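Local coordinates for protein esterase (Xanthomonas oryzae pv. oryzae, PDB 3H2G) that hydrolyses esters in the rice cell wall, an activity that serves pathogenesis, through an alpha/beta-hydrolase domain, at residues A[150-155]-A[168-173]; A[184-189]-A[197-202]; A[65-70]-A[156-161]; A[47-52]-A[119-124]. All coordinates share one frame; numbering follows the deposited sequence.

Interaction 1: residues A[150-155]-A[168-173]; sequences DAMRAA and GKVMLS
Met152 leaves its helix with CG anti to its own carbonyl carbon and then bends at the thioether (chi3 84°), which carries CE out to strand 169-175. Val170 answers with CG1 anti to its backbone N (chi1 180°), and the two side chains meet tip to tip, Met152 CE lying 3.5 Å from Val170 CG1. This is the helix-on-sheet layer of an alpha/beta-hydrolase fold: helix 141-162 packs against the strand that leads toward the probable nucleophile elbow. The two segments run roughly against each other, at 139° between their directions, and their axes come no closer than 12.2 Å. That spacing leaves the long, flexible methionine to span the gap, and it accounts for the small area buried here. The sulfur has a looser neighbour in Leu172, whose side chain does not start out toward the helix but brings its end nearer, with CD2 4.3 Å from Met152 SD. Met152 also touches Leu81 of strand 79-85, so this one side chain packs on two neighbouring strands. Val170 is held in the sheet by backbone bonds to His198 and Val200, while Met171 points away, to the other face. On the side of the helix turned from the strand, Arg153 NH1 and Asp150 OD2 form a salt bridge of 2.9 Å, its hydrogen bond weak; Arg4 is a second partner for Asp150, and Glu196 for Arg153. Beyond Val170, the methionine methyl has a more distant polar neighbour on the strand, with Met152 CE 4.4 Å from Met171 O.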
loop_
_atom_site.group_PDB
_atom_site.type_symbol
_atom_site.label_atom_id
_atom_site.label_comp_id
_atom_site.label_asym_id
_atom_site.label_seq_id
_atom_site.Cartn_x
_atom_site.Cartn_y
_atom_site.Cartn_z
ATOM N N ASP A 150 -2.757 -1.228 -14.125
ATOM C CA ASP A 150 -2.170 -2.058 -15.168
ATOM C C ASP A 150 -1.934 -3.500 -14.721
ATOM O O ASP A 150 -1.909 -4.414 -15.547
ATOM C CB ASP A 150 -0.886 -1.396 -15.675
ATOM C CG ASP A 150 -1.174 -0.127 -16.466
ATOM O OD1 ASP A 150 -0.244 0.664 -16.726
ATOM O OD2 ASP A 150 -2.352 0.073 -16.834
ATOM N N ALA A 151 -1.776 -3.708 -13.416
ATOM C CA ALA A 151 -1.593 -5.055 -12.885
ATOM C C ALA A 151 -2.927 -5.779 -13.022
ATOM O O ALA A 151 -2.973 -6.963 -13.357
ATOM C CB ALA A 151 -1.178 -4.998 -11.414
ATOM N N MET A 152 -4.015 -5.057 -12.759
ATOM C CA MET A 152 -5.349 -5.632 -12.863
ATOM C C MET A 152 -5.677 -5.946 -14.322
ATOM O O MET A 152 -6.332 -6.944 -14.621
ATOM C CB MET A 152 -6.383 -4.667 -12.276
ATOM C CG MET A 152 -6.189 -4.406 -10.792
ATOM S SD MET A 152 -7.503 -3.373 -10.091
ATOM C CE MET A 152 -8.695 -4.582 -9.761
ATOM N N ARG A 153 -5.216 -5.091 -15.230
ATOM C CA ARG A 153 -5.452 -5.312 -16.652
ATOM C C ARG A 153 -4.739 -6.586 -17.100
ATOM O O ARG A 153 -5.327 -7.431 -17.778
ATOM C CB ARG A 153 -4.952 -4.116 -17.463
ATOM C CG ARG A 153 -5.831 -2.885 -17.320
ATOM C CD ARG A 153 -5.201 -1.660 -17.963
ATOM N NE ARG A 153 -6.164 -0.571 -18.088
ATOM C CZ ARG A 153 -5.840 0.694 -18.338
ATOM N NH1 ARG A 153 -4.567 1.042 -18.484
ATOM N NH2 ARG A 153 -6.793 1.609 -18.457
ATOM N N ALA A 154 -3.477 -6.730 -16.705
ATOM C CA ALA A 154 -2.689 -7.904 -17.071
ATOM C C ALA A 154 -3.237 -9.170 -16.412
ATOM O O ALA A 154 -3.298 -10.229 -17.039
ATOM C CB ALA A 154 -1.232 -7.694 -16.686
ATOM N N ALA A 155 -3.634 -9.062 -15.148
ATOM C CA ALA A 155 -4.192 -10.206 -14.435
ATOM C C ALA A 155 -5.454 -10.698 -15.142
ATOM O O ALA A 155 -5.702 -11.899 -15.220
ATOM C CB ALA A 155 -4.514 -9.822 -12.991
ATOM N N GLY A 168 -17.425 -9.411 -12.646
ATOM C CA GLY A 168 -17.393 -8.111 -13.287
ATOM C C GLY A 168 -17.242 -7.032 -12.230
ATOM O O GLY A 168 -16.853 -5.901 -12.526
ATOM N N LYS A 169 -17.549 -7.382 -10.986
ATOM C CA LYS A 169 -17.432 -6.431 -9.890
ATOM C C LYS A 169 -15.971 -6.294 -9.479
ATOM O O LYS A 169 -15.235 -7.281 -9.416
ATOM C CB LYS A 169 -18.274 -6.885 -8.695
ATOM C CG LYS A 169 -19.768 -6.957 -8.997
ATOM C CD LYS A 169 -20.573 -7.264 -7.749
ATOM C CE LYS A 169 -22.042 -7.514 -8.081
ATOM N NZ LYS A 169 -22.697 -6.347 -8.722
ATOM N N VAL A 170 -15.560 -5.060 -9.207
ATOM C CA VAL A 170 -14.187 -4.778 -8.813
ATOM C C VAL A 170 -14.150 -4.099 -7.449
ATOM O O VAL A 170 -15.023 -3.303 -7.112
ATOM C CB VAL A 170 -13.500 -3.863 -9.851
ATOM C CG1 VAL A 170 -12.065 -3.564 -9.432
ATOM C CG2 VAL A 170 -13.535 -4.527 -11.217
ATOM N N MET A 171 -13.130 -4.427 -6.667
ATOM C CA MET A 171 -12.967 -3.848 -5.345
ATOM C C MET A 171 -11.506 -3.487 -5.144
ATOM O O MET A 171 -10.636 -3.952 -5.880
ATOM C CB MET A 171 -13.403 -4.845 -4.273
ATOM C CG MET A 171 -14.865 -5.240 -4.366
ATOM S SD MET A 171 -15.293 -6.379 -3.048
ATOM C CE MET A 171 -16.787 -7.135 -3.717
ATOM N N LEU A 172 -11.246 -2.655 -4.144
ATOM C CA LEU A 172 -9.890 -2.227 -3.845
ATOM C C LEU A 172 -9.632 -2.208 -2.348
ATOM O O LEU A 172 -10.531 -1.937 -1.555
ATOM C CB LEU A 172 -9.647 -0.812 -4.384
ATOM C CG LEU A 172 -9.672 -0.589 -5.894
ATOM C CD1 LEU A 172 -9.678 0.907 -6.191
ATOM C CD2 LEU A 172 -8.461 -1.267 -6.525
ATOM N N SER A 173 -8.393 -2.497 -1.975
ATOM C CA SER A 173 -7.978 -2.450 -0.581
ATOM C C SER A 173 -6.454 -2.397 -0.567
ATOM O O SER A 173 -5.811 -2.564 -1.603
ATOM C CB SER A 173 -8.481 -3.670 0.194
ATOM O OG SER A 173 -8.280 -3.483 1.588
#

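Interaction 2: residues A[184-189]-A[197-202]; sequences ATQREI and FHLVAS
The Phe197 ring meets Ile189 obliquely: the isoleucine CD1 stands 4.1 Å from Phe197 CD2, and the two side chains cross at about a right angle. Arg156 of helix 141-162 also touches this phenylalanine. The second flat group, the carboxamide of Gln186, is approached from above its plane. Ser202 OG donates to Gln186 OE1 over 2.8 Å, standing 64° out of the carbonyl plane with a C=O...donor angle of 115°, so the bond uses neither lone pair direction. Gln186 reaches the serine because CG is anti to the backbone N (chi1 171°) and the chain beyond it stays extended. Its NE2 is bonded to Glu190 OE2 and to Thr328 OG1, which pins the rotation of the amide and leaves OE1 turned to the serine. The contact closes a beta-alpha-beta unit, in which strand 169-175 runs into helix 177-192 and the chain returns through strand 198-205, parallel to the first strand and next to it in the sheet. Between the polar bond and the phenylalanine lies Leu199, whose CD2 is 3.9 Å from Gln186 CG, the two side chains again crossing nearly at right angles. Leu199 CD2 also comes within 4.3 Å of Ile189 CG2. Ile189 CG2 in turn rests 3.9 Å from Phe197 CB, bridging leucine and phenylalanine.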
loop_
_atom_site.group_PDB
_atom_site.type_symbol
_atom_site.label_atom_id
_atom_site.label_comp_id
_atom_site.label_asym_id
_atom_site.label_seq_id
_atom_site.Cartn_x
_atom_site.Cartn_y
_atom_site.Cartn_z
ATOM N N ALA A 184 -5.625 6.060 -3.927
ATOM C CA ALA A 184 -5.169 6.761 -5.126
ATOM C C ALA A 184 -5.708 6.057 -6.366
ATOM O O ALA A 184 -6.069 6.699 -7.359
ATOM C CB ALA A 184 -3.640 6.803 -5.166
ATOM N N THR A 185 -5.752 4.730 -6.306
ATOM C CA THR A 185 -6.259 3.931 -7.418
ATOM C C THR A 185 -7.767 4.154 -7.548
ATOM O O THR A 185 -8.304 4.258 -8.653
ATOM C CB THR A 185 -5.974 2.426 -7.190
ATOM O OG1 THR A 185 -4.557 2.218 -7.083
ATOM C CG2 THR A 185 -6.520 1.597 -8.343
ATOM N N GLN A 186 -8.453 4.232 -6.414
ATOM C CA GLN A 186 -9.893 4.461 -6.429
ATOM C C GLN A 186 -10.207 5.808 -7.073
ATOM O O GLN A 186 -11.113 5.922 -7.895
ATOM C CB GLN A 186 -10.449 4.444 -5.007
ATOM C CG GLN A 186 -11.901 4.885 -4.931
ATOM C CD GLN A 186 -12.410 4.989 -3.509
ATOM O OE1 GLN A 186 -11.664 4.785 -2.549
ATOM N NE2 GLN A 186 -13.691 5.317 -3.366
ATOM N N ARG A 187 -9.454 6.832 -6.691
ATOM C CA ARG A 187 -9.671 8.165 -7.234
ATOM C C ARG A 187 -9.498 8.188 -8.751
ATOM O O ARG A 187 -10.289 8.804 -9.462
ATOM C CB ARG A 187 -8.705 9.166 -6.589
ATOM C CG ARG A 187 -8.933 10.606 -7.043
ATOM C CD ARG A 187 -7.996 11.580 -6.349
ATOM N NE ARG A 187 -6.595 11.315 -6.670
ATOM C CZ ARG A 187 -5.581 12.059 -6.241
ATOM N NH1 ARG A 187 -5.815 13.116 -5.470
ATOM N NH2 ARG A 187 -4.338 11.750 -6.580
ATOM N N GLU A 188 -8.466 7.506 -9.238
ATOM C CA GLU A 188 -8.177 7.457 -10.670
ATOM C C GLU A 188 -9.242 6.710 -11.469
ATOM O O GLU A 188 -9.654 7.161 -12.539
ATOM C CB GLU A 188 -6.805 6.815 -10.899
ATOM C CG GLU A 188 -6.376 6.694 -12.361
ATOM C CD GLU A 188 -6.298 8.033 -13.075
ATOM O OE1 GLU A 188 -6.073 9.064 -12.404
ATOM O OE2 GLU A 188 -6.445 8.049 -14.314
ATOM N N ILE A 189 -9.690 5.568 -10.955
ATOM C CA ILE A 189 -10.709 4.792 -11.651
ATOM C C ILE A 189 -12.025 5.569 -11.720
ATOM O O ILE A 189 -12.656 5.642 -12.774
ATOM C CB ILE A 189 -10.931 3.424 -10.962
ATOM C CG1 ILE A 189 -9.677 2.554 -11.136
ATOM C CG2 ILE A 189 -12.154 2.729 -11.553
ATOM C CD1 ILE A 189 -9.760 1.192 -10.455
ATOM N N PHE A 197 -13.568 -0.668 -15.144
ATOM C CA PHE A 197 -13.591 -1.284 -13.818
ATOM C C PHE A 197 -14.853 -0.908 -13.053
ATOM O O PHE A 197 -15.007 0.242 -12.636
ATOM C CB PHE A 197 -12.373 -0.829 -13.009
ATOM C CG PHE A 197 -11.061 -1.188 -13.636
ATOM C CD1 PHE A 197 -10.580 -2.491 -13.575
ATOM C CD2 PHE A 197 -10.303 -0.223 -14.290
ATOM C CE1 PHE A 197 -9.356 -2.831 -14.158
ATOM C CE2 PHE A 197 -9.080 -0.553 -14.877
ATOM C CZ PHE A 197 -8.609 -1.861 -14.808
ATOM N N HIS A 198 -15.749 -1.874 -12.867
ATOM C CA HIS A 198 -16.987 -1.637 -12.133
ATOM C C HIS A 198 -16.654 -1.714 -10.649
ATOM O O HIS A 198 -16.781 -2.764 -10.021
ATOM C CB HIS A 198 -18.042 -2.690 -12.506
ATOM C CG HIS A 198 -19.316 -2.579 -11.724
ATOM N ND1 HIS A 198 -19.783 -1.379 -11.229
ATOM C CD2 HIS A 198 -20.243 -3.508 -11.391
ATOM C CE1 HIS A 198 -20.942 -1.574 -10.627
ATOM N NE2 HIS A 198 -21.245 -2.858 -10.711
ATOM N N LEU A 199 -16.223 -0.582 -10.104
ATOM C CA LEU A 199 -15.826 -0.478 -8.707
ATOM C C LEU A 199 -17.038 -0.430 -7.778
ATOM O O LEU A 199 -17.852 0.491 -7.853
ATOM C CB LEU A 199 -14.965 0.777 -8.538
ATOM C CG LEU A 199 -14.148 0.980 -7.264
ATOM C CD1 LEU A 199 -13.210 -0.203 -7.038
ATOM C CD2 LEU A 199 -13.350 2.270 -7.403
ATOM N N VAL A 200 -17.154 -1.421 -6.897
ATOM C CA VAL A 200 -18.284 -1.486 -5.975
ATOM C C VAL A 200 -17.907 -1.345 -4.503
ATOM O O VAL A 200 -18.783 -1.218 -3.649
ATOM C CB VAL A 200 -19.069 -2.804 -6.151
ATOM C CG1 VAL A 200 -19.641 -2.883 -7.557
ATOM C CG2 VAL A 200 -18.165 -3.996 -5.871
ATOM N N ALA A 201 -16.611 -1.356 -4.206
ATOM C CA ALA A 201 -16.157 -1.232 -2.828
ATOM C C ALA A 201 -14.673 -0.906 -2.744
ATOM O O ALA A 201 -13.869 -1.411 -3.525
ATOM C CB ALA A 201 -16.437 -2.528 -2.065
ATOM N N SER A 202 -14.325 -0.058 -1.784
ATOM C CA SER A 202 -12.939 0.332 -1.562
ATOM C C SER A 202 -12.723 0.342 -0.055
ATOM O O SER A 202 -13.514 0.932 0.681
ATOM C CB SER A 202 -12.676 1.730 -2.125
ATOM O OG SER A 202 -11.331 2.117 -1.900
#

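Interaction 3: residues A[65-70]-A[156-161]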
loop_
_atom_site.group_PDB
_atom_site.type_symbol
_atom_site.label_atom_id
_atom_site.label_comp_id
_atom_site.label_asym_id
_atom_site.label_seq_id
_atom_site.Cartn_x
_atom_site.Cartn_y
_atom_site.Cartn_z
ATOM N N GLY A 65 3.708 -8.631 -10.503
ATOM C CA GLY A 65 2.554 -8.659 -9.627
ATOM C C GLY A 65 2.223 -10.048 -9.140
ATOM O O GLY A 65 2.811 -11.027 -9.593
ATOM N N VAL A 66 1.283 -10.123 -8.204
ATOM C CA VAL A 66 0.849 -11.394 -7.651
ATOM C C VAL A 66 -0.631 -11.561 -7.977
ATOM O O VAL A 66 -1.381 -10.587 -8.021
ATOM C CB VAL A 66 1.062 -11.447 -6.108
ATOM C CG1 VAL A 66 0.316 -10.302 -5.427
ATOM C CG2 VAL A 66 0.589 -12.784 -5.562
ATOM N N LEU A 67 -1.036 -12.799 -8.232
ATOM C CA LEU A 67 -2.427 -13.101 -8.550
ATOM C C LEU A 67 -2.840 -14.333 -7.762
ATOM O O LEU A 67 -2.225 -15.390 -7.893
ATOM C CB LEU A 67 -2.585 -13.369 -10.053
ATOM C CG LEU A 67 -3.910 -13.984 -10.534
ATOM C CD1 LEU A 67 -5.064 -13.042 -10.224
ATOM C CD2 LEU A 67 -3.829 -14.252 -12.036
ATOM N N LEU A 68 -3.869 -14.186 -6.934
ATOM C CA LEU A 68 -4.380 -15.296 -6.131
ATOM C C LEU A 68 -5.731 -15.684 -6.715
ATOM O O LEU A 68 -6.632 -14.850 -6.823
ATOM C CB LEU A 68 -4.526 -14.870 -4.665
ATOM C CG LEU A 68 -3.245 -14.336 -4.013
ATOM C CD1 LEU A 68 -3.520 -13.953 -2.561
ATOM C CD2 LEU A 68 -2.151 -15.396 -4.085
ATOM N N ILE A 69 -5.864 -16.949 -7.102
ATOM C CA ILE A 69 -7.099 -17.437 -7.708
ATOM C C ILE A 69 -7.790 -18.487 -6.851
ATOM O O ILE A 69 -7.192 -19.509 -6.508
ATOM C CB ILE A 69 -6.815 -18.059 -9.096
ATOM C CG1 ILE A 69 -6.037 -17.067 -9.962
ATOM C CG2 ILE A 69 -8.124 -18.451 -9.774
ATOM C CD1 ILE A 69 -5.643 -17.619 -11.325
ATOM N N PRO A 70 -9.063 -18.249 -6.493
ATOM C CA PRO A 70 -9.814 -19.204 -5.675
ATOM C C PRO A 70 -10.414 -20.296 -6.556
ATOM O O PRO A 70 -10.568 -20.114 -7.765
ATOM C CB PRO A 70 -10.890 -18.332 -5.040
ATOM C CG PRO A 70 -11.214 -17.387 -6.155
ATOM C CD PRO A 70 -9.839 -17.009 -6.690
ATOM N N ARG A 156 -6.261 -9.768 -15.649
ATOM C CA ARG A 156 -7.484 -10.144 -16.349
ATOM C C ARG A 156 -7.170 -10.984 -17.585
ATOM O O ARG A 156 -7.965 -11.840 -17.983
ATOM C CB ARG A 156 -8.286 -8.894 -16.738
ATOM C CG ARG A 156 -9.172 -8.387 -15.605
ATOM C CD ARG A 156 -9.922 -7.116 -15.988
ATOM N NE ARG A 156 -11.044 -6.855 -15.089
ATOM C CZ ARG A 156 -11.805 -5.766 -15.142
ATOM N NH1 ARG A 156 -11.561 -4.833 -16.050
ATOM N NH2 ARG A 156 -12.817 -5.615 -14.298
ATOM N N SER A 157 -6.015 -10.737 -18.194
ATOM C CA SER A 157 -5.612 -11.505 -19.364
ATOM C C SER A 157 -5.266 -12.925 -18.919
ATOM O O SER A 157 -5.602 -13.900 -19.596
ATOM C CB SER A 157 -4.409 -10.852 -20.046
ATOM O OG SER A 157 -4.772 -9.589 -20.574
ATOM N N VAL A 158 -4.602 -13.040 -17.773
ATOM C CA VAL A 158 -4.252 -14.353 -17.248
ATOM C C VAL A 158 -5.550 -15.090 -16.924
ATOM O O VAL A 158 -5.715 -16.264 -17.257
ATOM C CB VAL A 158 -3.402 -14.246 -15.954
ATOM C CG1 VAL A 158 -3.163 -15.638 -15.367
ATOM C CG2 VAL A 158 -2.075 -13.571 -16.258
ATOM N N LEU A 159 -6.475 -14.385 -16.282
ATOM C CA LEU A 159 -7.757 -14.966 -15.904
ATOM C C LEU A 159 -8.591 -15.371 -17.119
ATOM O O LEU A 159 -9.268 -16.402 -17.093
ATOM C CB LEU A 159 -8.529 -13.980 -15.023
ATOM C CG LEU A 159 -7.828 -13.694 -13.689
ATOM C CD1 LEU A 159 -8.339 -12.390 -13.092
ATOM C CD2 LEU A 159 -8.051 -14.870 -12.739
ATOM N N GLN A 160 -8.542 -14.565 -18.178
ATOM C CA GLN A 160 -9.286 -14.868 -19.400
ATOM C C GLN A 160 -8.791 -16.174 -20.015
ATOM O O GLN A 160 -9.585 -17.020 -20.429
ATOM C CB GLN A 160 -9.120 -13.743 -20.428
ATOM C CG GLN A 160 -9.845 -12.454 -20.087
ATOM C CD GLN A 160 -9.590 -11.352 -21.104
ATOM O OE1 GLN A 160 -9.834 -11.524 -22.300
ATOM N NE2 GLN A 160 -9.098 -10.210 -20.630
ATOM N N HIS A 161 -7.473 -16.328 -20.078
ATOM C CA HIS A 161 -6.872 -17.528 -20.647
ATOM C C HIS A 161 -7.236 -18.767 -19.831
ATOM O O HIS A 161 -7.459 -19.844 -20.384
ATOM C CB HIS A 161 -5.352 -17.372 -20.713
ATOM C CG HIS A 161 -4.666 -18.482 -21.444
ATOM N ND1 HIS A 161 -5.033 -18.874 -22.714
ATOM C CD2 HIS A 161 -3.635 -19.285 -21.087
ATOM C CE1 HIS A 161 -4.260 -19.870 -23.106
ATOM N NE2 HIS A 161 -3.403 -20.139 -22.137
#
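Val158 is the first residue of the helix segment to touch strand 60-71, pointing from helix 141-162 to the sheet of the alpha/beta-hydrolase fold. Its CG1, anti to the backbone N (chi1 175°), meets Leu67 tip to tip, with Val158 CG1 3.7 Å from Leu67 CD2. Leu67 CD2 also lies 3.9 Å from Val158 CB, so it seats against the branch point as well as the methyl. Val158 also touches Leu7, Ser10 and Phe12 of strand 7-16, and Leu67 leans on Val119 and Val121, so the contact adjoins strands 7-16 and 119-123. Helix and strand run in broadly the same direction, 36° apart, with axes 10.4 Å from each other at their closest; the interface between them is wholly apolar. Next comes Leu159, whose side chain starts off along the helix flank and then brings its end in to the sheet. It lies over Leu67 and Ile69, residues two apart that point to the same side of the strand. With Leu67 the approach is loose, Leu159 CD2 to Leu67 CD1 being 4.3 Å. With Ile69 the side chains slide past each other in opposite directions, and Leu159 CD2 settles 3.9 Å from Ile69 CD1.

Interaction 4: residues A[47-52]-A[119-124]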
loop_
_atom_site.group_PDB
_atom_site.type_symbol
_atom_site.label_atom_id
_atom_site.label_comp_id
_atom_site.label_asym_id
_atom_site.label_seq_id
_atom_site.Cartn_x
_atom_site.Cartn_y
_atom_site.Cartn_z
ATOM N N ALA A 47 -0.157 -17.246 -8.392
ATOM C CA ALA A 47 0.470 -16.983 -9.678
ATOM C C ALA A 47 1.227 -15.665 -9.625
ATOM O O ALA A 47 0.955 -14.809 -8.782
ATOM C CB ALA A 47 -0.587 -16.936 -10.781
ATOM N N GLU A 48 2.197 -15.521 -10.520
ATOM C CA GLU A 48 2.990 -14.307 -10.607
ATOM C C GLU A 48 2.964 -13.891 -12.067
ATOM O O GLU A 48 2.653 -14.701 -12.944
ATOM C CB GLU A 48 4.430 -14.567 -10.154
ATOM C CG GLU A 48 5.180 -15.578 -11.009
ATOM C CD GLU A 48 6.534 -15.939 -10.433
ATOM O OE1 GLU A 48 7.248 -16.745 -11.064
ATOM O OE2 GLU A 48 6.884 -15.423 -9.351
ATOM N N PHE A 49 3.279 -12.632 -12.335
ATOM C CA PHE A 49 3.270 -12.159 -13.707
ATOM C C PHE A 49 3.996 -10.827 -13.851
ATOM O O PHE A 49 4.234 -10.127 -12.865
ATOM C CB PHE A 49 1.817 -12.041 -14.202
ATOM C CG PHE A 49 0.990 -11.023 -13.454
ATOM C CD1 PHE A 49 0.920 -9.703 -13.893
ATOM C CD2 PHE A 49 0.296 -11.382 -12.300
ATOM C CE1 PHE A 49 0.167 -8.751 -13.190
ATOM C CE2 PHE A 49 -0.460 -10.438 -11.587
ATOM C CZ PHE A 49 -0.523 -9.124 -12.034
ATOM N N THR A 50 4.378 -10.500 -15.082
ATOM C CA THR A 50 5.040 -9.230 -15.361
ATOM C C THR A 50 4.208 -8.569 -16.445
ATOM O O THR A 50 3.562 -9.251 -17.246
ATOM C CB THR A 50 6.492 -9.420 -15.849
ATOM O OG1 THR A 50 6.504 -10.176 -17.065
ATOM C CG2 THR A 50 7.310 -10.147 -14.789
ATOM N N TYR A 51 4.207 -7.243 -16.471
ATOM C CA TYR A 51 3.397 -6.535 -17.450
ATOM C C TYR A 51 3.952 -5.175 -17.832
ATOM O O TYR A 51 4.847 -4.641 -17.176
ATOM C CB TYR A 51 1.977 -6.360 -16.905
ATOM C CG TYR A 51 1.925 -5.606 -15.587
ATOM C CD1 TYR A 51 2.239 -6.237 -14.380
ATOM C CD2 TYR A 51 1.582 -4.254 -15.551
ATOM C CE1 TYR A 51 2.214 -5.536 -13.166
ATOM C CE2 TYR A 51 1.557 -3.541 -14.346
ATOM C CZ TYR A 51 1.873 -4.189 -13.159
ATOM O OH TYR A 51 1.841 -3.490 -11.970
ATOM N N ALA A 52 3.404 -4.624 -18.906
ATOM C CA ALA A 52 3.805 -3.319 -19.392
ATOM C C ALA A 52 2.964 -2.268 -18.676
ATOM O O ALA A 52 1.764 -2.454 -18.475
ATOM C CB ALA A 52 3.581 -3.233 -20.903
ATOM N N VAL A 119 -10.728 -12.903 -5.924
ATOM C CA VAL A 119 -9.557 -12.998 -6.786
ATOM C C VAL A 119 -8.743 -11.788 -6.342
ATOM O O VAL A 119 -9.260 -10.670 -6.300
ATOM C CB VAL A 119 -9.924 -12.867 -8.281
ATOM C CG1 VAL A 119 -8.657 -12.789 -9.129
ATOM C CG2 VAL A 119 -10.755 -14.064 -8.714
ATOM N N VAL A 120 -7.483 -12.006 -5.981
ATOM C CA VAL A 120 -6.649 -10.912 -5.505
ATOM C C VAL A 120 -5.485 -10.619 -6.437
ATOM O O VAL A 120 -4.730 -11.516 -6.799
ATOM C CB VAL A 120 -6.091 -11.218 -4.093
ATOM C CG1 VAL A 120 -5.303 -10.018 -3.573
ATOM C CG2 VAL A 120 -7.227 -11.553 -3.141
ATOM N N VAL A 121 -5.355 -9.354 -6.823
ATOM C CA VAL A 121 -4.277 -8.928 -7.706
ATOM C C VAL A 121 -3.525 -7.770 -7.071
ATOM O O VAL A 121 -4.131 -6.787 -6.648
ATOM C CB VAL A 121 -4.807 -8.445 -9.069
ATOM C CG1 VAL A 121 -3.632 -8.077 -9.972
ATOM C CG2 VAL A 121 -5.660 -9.522 -9.714
ATOM N N GLY A 122 -2.203 -7.886 -7.010
ATOM C CA GLY A 122 -1.406 -6.822 -6.432
ATOM C C GLY A 122 -0.157 -6.561 -7.252
ATOM O O GLY A 122 0.484 -7.493 -7.728
ATOM N N SER A 123 0.171 -5.290 -7.447
ATOM C CA SER A 123 1.370 -4.928 -8.188
ATOM C C SER A 123 2.498 -4.794 -7.183
ATOM O O SER A 123 2.261 -4.399 -6.046
ATOM C CB SER A 123 1.184 -3.583 -8.895
ATOM O OG SER A 123 2.418 -3.112 -9.416
ATOM N N ASP A 124 3.720 -5.133 -7.586
ATOM C CA ASP A 124 4.848 -4.974 -6.682
ATOM C C ASP A 124 5.269 -3.505 -6.696
ATOM O O ASP A 124 6.083 -3.079 -5.879
ATOM C CB ASP A 124 6.017 -5.873 -7.096
ATOM C CG ASP A 124 5.776 -7.329 -6.745
ATOM O OD1 ASP A 124 5.334 -7.594 -5.606
ATOM O OD2 ASP A 124 6.030 -8.207 -7.595
#
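Two strands of the central mixed sheet, 43-54 and 119-123, meet here without being neighbours: strand 60-71 runs between them, and side chains reach over it. Tyr51 and Ser123 make the polar half. Ser123 OG donates a 2.6 Å hydrogen bond to Tyr51 OH, lying at the ring edge in the plane of the tyrosine. The tyrosine takes the crowded position between its backbone N and carbonyl carbon (chi1 58°), which sends the ring across the intervening strand and not along its own. Both hydroxyls have further partners, Tyr125 N for Ser123 OG and, weakly, Ala147 O for Tyr51 OH. Phe49 makes the apolar half, with a similar first torsion. Its ring extends over Gly65, with Phe49 CZ 3.9 Å from Gly65 CA; the glycine, having no side chain, lets the ring come down onto the strand. Beyond it, Val121 CG1 sits at the ring edge, near the ring plane, 3.9 Å from Phe49 CZ. Helix 141-162 covers this side of the sheet: Asp150, Ala151 and Ala154 lie against Tyr51, and Ala155 against Val121, while strand 7-16 flanks Phe49 through Leu7.

Interactions 1, 3 and 4 gather round helix 141-162 on one side of the sheet, their centres 8 to 10 Å apart. Successive parts of the helix serve interactions 1 and 3, and its alanines roof interaction 4. Interaction 2 lies 9 Å from interaction 1, joined to it by backbone bonds between strands 169-175 and 198-205, but about 17 Å from interaction 4, centre to centre. Along the chain, interaction 4 opens first and closes after interaction 3 has opened; interaction 1 opens on the helix before interaction 3 closes there, and interaction 2 comes last. Together they tie the antiparallel N-terminal strands to the parallel strands that carry the probable nucleophile elbow, all in one sheet.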